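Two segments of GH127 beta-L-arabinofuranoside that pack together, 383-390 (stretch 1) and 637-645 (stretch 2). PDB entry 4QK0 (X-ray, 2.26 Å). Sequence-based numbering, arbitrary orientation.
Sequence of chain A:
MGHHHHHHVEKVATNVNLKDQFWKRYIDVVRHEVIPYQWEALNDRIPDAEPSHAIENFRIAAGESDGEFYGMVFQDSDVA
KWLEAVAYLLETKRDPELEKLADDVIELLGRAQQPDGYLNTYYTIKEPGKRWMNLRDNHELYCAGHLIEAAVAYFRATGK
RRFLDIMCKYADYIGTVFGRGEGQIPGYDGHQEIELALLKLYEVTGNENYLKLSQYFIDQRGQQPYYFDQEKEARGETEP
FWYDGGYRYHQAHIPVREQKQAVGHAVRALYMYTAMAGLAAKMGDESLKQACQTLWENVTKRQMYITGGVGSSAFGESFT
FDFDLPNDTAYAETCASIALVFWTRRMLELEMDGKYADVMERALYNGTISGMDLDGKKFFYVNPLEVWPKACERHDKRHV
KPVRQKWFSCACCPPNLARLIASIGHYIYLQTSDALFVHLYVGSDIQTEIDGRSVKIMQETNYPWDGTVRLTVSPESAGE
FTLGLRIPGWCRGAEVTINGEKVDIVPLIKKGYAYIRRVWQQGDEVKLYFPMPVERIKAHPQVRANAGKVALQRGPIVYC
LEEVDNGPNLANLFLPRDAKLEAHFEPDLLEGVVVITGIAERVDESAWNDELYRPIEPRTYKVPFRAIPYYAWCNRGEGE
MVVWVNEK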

# COMPACT_ATOMS: atom_id res chain seq x y z
N ASN A 383 -9.14 8.72 7.77
CA ASN A 383 -10.32 7.95 8.15
C ASN A 383 -10.43 6.66 7.34
O ASN A 383 -11.10 6.62 6.29
CB ASN A 383 -11.61 8.73 7.96
CG ASN A 383 -11.66 9.94 8.84
OD1 ASN A 383 -11.13 10.98 8.46
ND2 ASN A 383 -12.16 9.77 10.06
N PRO A 384 -9.85 5.59 7.85
CA PRO A 384 -9.78 4.36 7.07
C PRO A 384 -11.09 3.63 7.11
O PRO A 384 -11.91 3.89 7.96
CB PRO A 384 -8.68 3.59 7.79
CG PRO A 384 -8.85 4.00 9.22
CD PRO A 384 -9.22 5.45 9.18
N LEU A 385 -11.29 2.73 6.15
CA LEU A 385 -12.46 1.87 6.15
C LEU A 385 -12.16 0.46 6.56
O LEU A 385 -13.06 -0.41 6.65
CB LEU A 385 -13.12 1.88 4.76
CG LEU A 385 -13.97 3.13 4.53
CD1 LEU A 385 -13.10 4.35 4.22
CD2 LEU A 385 -14.88 2.78 3.37
N GLU A 386 -10.89 0.22 6.86
CA GLU A 386 -10.45 -1.12 7.32
C GLU A 386 -9.19 -0.97 8.12
O GLU A 386 -8.22 -0.36 7.66
CB GLU A 386 -10.21 -2.04 6.15
CG GLU A 386 -9.60 -3.38 6.54
CD GLU A 386 -9.53 -4.33 5.36
OE1 GLU A 386 -10.58 -4.71 4.87
OE2 GLU A 386 -8.42 -4.62 4.86
N VAL A 387 -9.19 -1.52 9.32
CA VAL A 387 -8.04 -1.44 10.19
C VAL A 387 -7.69 -2.81 10.76
O VAL A 387 -8.53 -3.49 11.31
CB VAL A 387 -8.28 -0.46 11.34
CG1 VAL A 387 -7.11 -0.44 12.28
CG2 VAL A 387 -8.43 0.94 10.80
N TRP A 388 -6.42 -3.18 10.56
CA TRP A 388 -5.73 -4.28 11.27
C TRP A 388 -4.54 -3.59 11.98
O TRP A 388 -3.58 -3.27 11.34
CB TRP A 388 -5.28 -5.35 10.25
CG TRP A 388 -4.53 -6.56 10.82
CD1 TRP A 388 -4.49 -6.96 12.11
CD2 TRP A 388 -3.71 -7.49 10.08
NE1 TRP A 388 -3.71 -8.08 12.21
CE2 TRP A 388 -3.23 -8.43 10.98
CE3 TRP A 388 -3.36 -7.61 8.73
CZ2 TRP A 388 -2.40 -9.48 10.59
CZ3 TRP A 388 -2.53 -8.65 8.33
CH2 TRP A 388 -2.07 -9.57 9.25
N PRO A 389 -4.63 -3.32 13.30
CA PRO A 389 -3.63 -2.46 13.94
C PRO A 389 -2.20 -2.84 13.77
O PRO A 389 -1.38 -1.97 13.55
CB PRO A 389 -3.98 -2.52 15.41
CG PRO A 389 -5.47 -2.71 15.38
CD PRO A 389 -5.70 -3.68 14.25
N LYS A 390 -1.90 -4.13 13.84
CA LYS A 390 -0.53 -4.57 13.60
C LYS A 390 0.00 -4.14 12.27
O LYS A 390 1.18 -3.76 12.14
CB LYS A 390 -0.47 -6.10 13.67
CG LYS A 390 0.81 -6.51 14.37
CD LYS A 390 1.13 -8.00 14.29
CE LYS A 390 2.51 -8.29 14.86
NZ LYS A 390 3.56 -7.30 14.46
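Stretch 2 (637-645) GEGEMVVWV

The apolar centre of the contact is built around Val387 and Met641, which form an antiparallel bridge and send their side chains to the same face of the sheet. Met641 is modelled as selenomethionine; its chi1 is t, but chi2 and chi3 are both m, and these turns fold the end of the chain back toward stretch 1. Its CE lies 4.3 Å from CG2 of Val387 and 3.4 Å from O of Pro384, while SE stands 3.8 Å from O of Leu385. The tip therefore reaches the backbone oxygens of Pro384 and Leu385 as well as its own bridge partner. Val387, with chi1 t, also places CG1 4.1 Å from O of Gly639.

Leu385 extends the apolar surface toward the end of stretch 2. Its CB is 4.3 Å from CG2 of Val643, and its CD2 reaches the indole of Trp644, 3.9 Å from NE1 and 4.1 Å from CD1. That methyl lies near the plane of the indole, so the contact is with the ring edge. On the other face of the sheet, Glu386 and Val642 are paired: the extended Glu386 chain, t at chi1 and chi2, brings CG to 3.8 Å from CG1 of Val642, and OE1 of Glu386 lies 3.9 Å from the same CG1 of Val642.

The direction of stretch 2 follows from the register. CA atoms pair in descending order, Leu385 with Val643 (5.6 Å), Glu386 with Val642 (4.4 Å), Val387 with Met641 (5.1 Å) and Trp388 with Glu640 (5.0 Å), as expected of antiparallel chains. The paired strand residues are 386-387 and 641-642, where phi and psi are extended, from -156/127 at Glu386 to -139/149 at Val642. Val387 and Met641 form the hydrogen-bonded pair: N of Val387 donates to O of Met641 at 2.8 Å and 169°, and N of Met641 donates to O of Val387 at 3.1 Å and 161°. Beyond the non-hydrogen-bonded pair of Glu386 and Val642, N of Val643 donates to O of Leu385 at 3.1 Å, with a more bent angle of 144°. Two CA-H...O contacts supplement this ladder, from CA of Glu386 to O of Met641 (3.4 Å) and from CA of Glu640 to O of Val387 (3.3 Å).

Farther out, Pro389 opens a 3-10 segment and points toward stretch 2. Its CG is 3.8 Å from C of Gly639, its CD 3.8 Å from CG of Glu640, and its CB 3.7 Å from OE2 of Glu638. At Trp388 the CA-to-CB bond points away, yet CD1 remains 4.0 Å from OE2 of Glu640, which approaches the ring obliquely.

Water completes the polar edge. Water 2 donates to O of Val387 at 2.5 Å and to OE1 of Glu640 at 3.0 Å, linking backbone to carboxylate. Water 1 donates to O of Leu385 at 2.6 Å and accepts from N of Trp644 at 2.7 Å, bridging the chains just past the last direct hydrogen bond.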

# COMPACT_ATOMS: atom_id res chain seq x y z
N GLY A 637 -11.48 1.67 22.58
CA GLY A 637 -10.14 1.14 22.55
C GLY A 637 -9.69 0.65 21.18
O GLY A 637 -10.48 0.42 20.26
N GLU A 638 -8.39 0.48 21.09
CA GLU A 638 -7.74 0.01 19.89
C GLU A 638 -8.24 -1.38 19.50
O GLU A 638 -8.51 -2.23 20.34
CB GLU A 638 -6.23 -0.02 20.09
CG GLU A 638 -5.44 -0.23 18.81
CD GLU A 638 -3.97 0.17 18.92
OE1 GLU A 638 -3.64 1.17 19.58
OE2 GLU A 638 -3.12 -0.54 18.38
N GLY A 639 -8.46 -1.58 18.21
CA GLY A 639 -8.89 -2.86 17.71
C GLY A 639 -9.16 -2.83 16.22
O GLY A 639 -9.15 -1.76 15.59
N GLU A 640 -9.35 -4.01 15.65
CA GLU A 640 -9.73 -4.12 14.27
C GLU A 640 -11.08 -3.43 14.02
O GLU A 640 -11.96 -3.39 14.91
CB GLU A 640 -9.81 -5.60 13.85
CG GLU A 640 -8.45 -6.28 13.83
CD GLU A 640 -8.48 -7.66 13.17
OE1 GLU A 640 -9.20 -7.88 12.15
OE2 GLU A 640 -7.82 -8.55 13.70
N MSE A 641 -11.26 -2.98 12.76
CA MSE A 641 -12.54 -2.43 12.26
C MSE A 641 -12.65 -2.66 10.78
O MSE A 641 -11.66 -2.56 10.10
CB MSE A 641 -12.60 -0.94 12.59
CG MSE A 641 -13.91 -0.28 12.18
SE MSE A 641 -13.78 0.32 10.28
CE MSE A 641 -12.59 1.76 10.48
N VAL A 642 -13.83 -3.05 10.30
CA VAL A 642 -14.10 -3.07 8.88
C VAL A 642 -15.46 -2.56 8.59
O VAL A 642 -16.36 -2.76 9.36
CB VAL A 642 -14.02 -4.48 8.23
CG1 VAL A 642 -12.60 -4.98 8.24
CG2 VAL A 642 -14.89 -5.49 8.93
N VAL A 643 -15.59 -1.95 7.40
CA VAL A 643 -16.87 -1.55 6.84
C VAL A 643 -17.30 -2.57 5.81
O VAL A 643 -18.42 -3.08 5.86
CB VAL A 643 -16.79 -0.16 6.14
CG1 VAL A 643 -18.04 0.16 5.32
CG2 VAL A 643 -16.58 0.92 7.18
N TRP A 644 -16.41 -2.87 4.86
CA TRP A 644 -16.77 -3.78 3.84
C TRP A 644 -16.48 -5.19 4.32
O TRP A 644 -15.33 -5.59 4.47
CB TRP A 644 -16.01 -3.44 2.55
CG TRP A 644 -16.52 -2.21 1.96
CD1 TRP A 644 -16.01 -0.95 2.10
CD2 TRP A 644 -17.63 -2.10 1.08
NE1 TRP A 644 -16.77 -0.07 1.42
CE2 TRP A 644 -17.76 -0.76 0.75
CE3 TRP A 644 -18.53 -3.02 0.54
CZ2 TRP A 644 -18.76 -0.29 -0.09
CZ3 TRP A 644 -19.49 -2.57 -0.32
CH2 TRP A 644 -19.62 -1.19 -0.61
N VAL A 645 -17.52 -5.97 4.52
CA VAL A 645 -17.36 -7.33 5.00
C VAL A 645 -17.53 -8.36 3.89
O VAL A 645 -18.34 -8.17 2.98
CB VAL A 645 -18.14 -7.60 6.34
CG1 VAL A 645 -18.94 -6.43 6.83
CG2 VAL A 645 -18.96 -8.86 6.35
O HOH W 1 -13.94 -1.90 4.68
O HOH W 2 -9.74 -5.49 10.43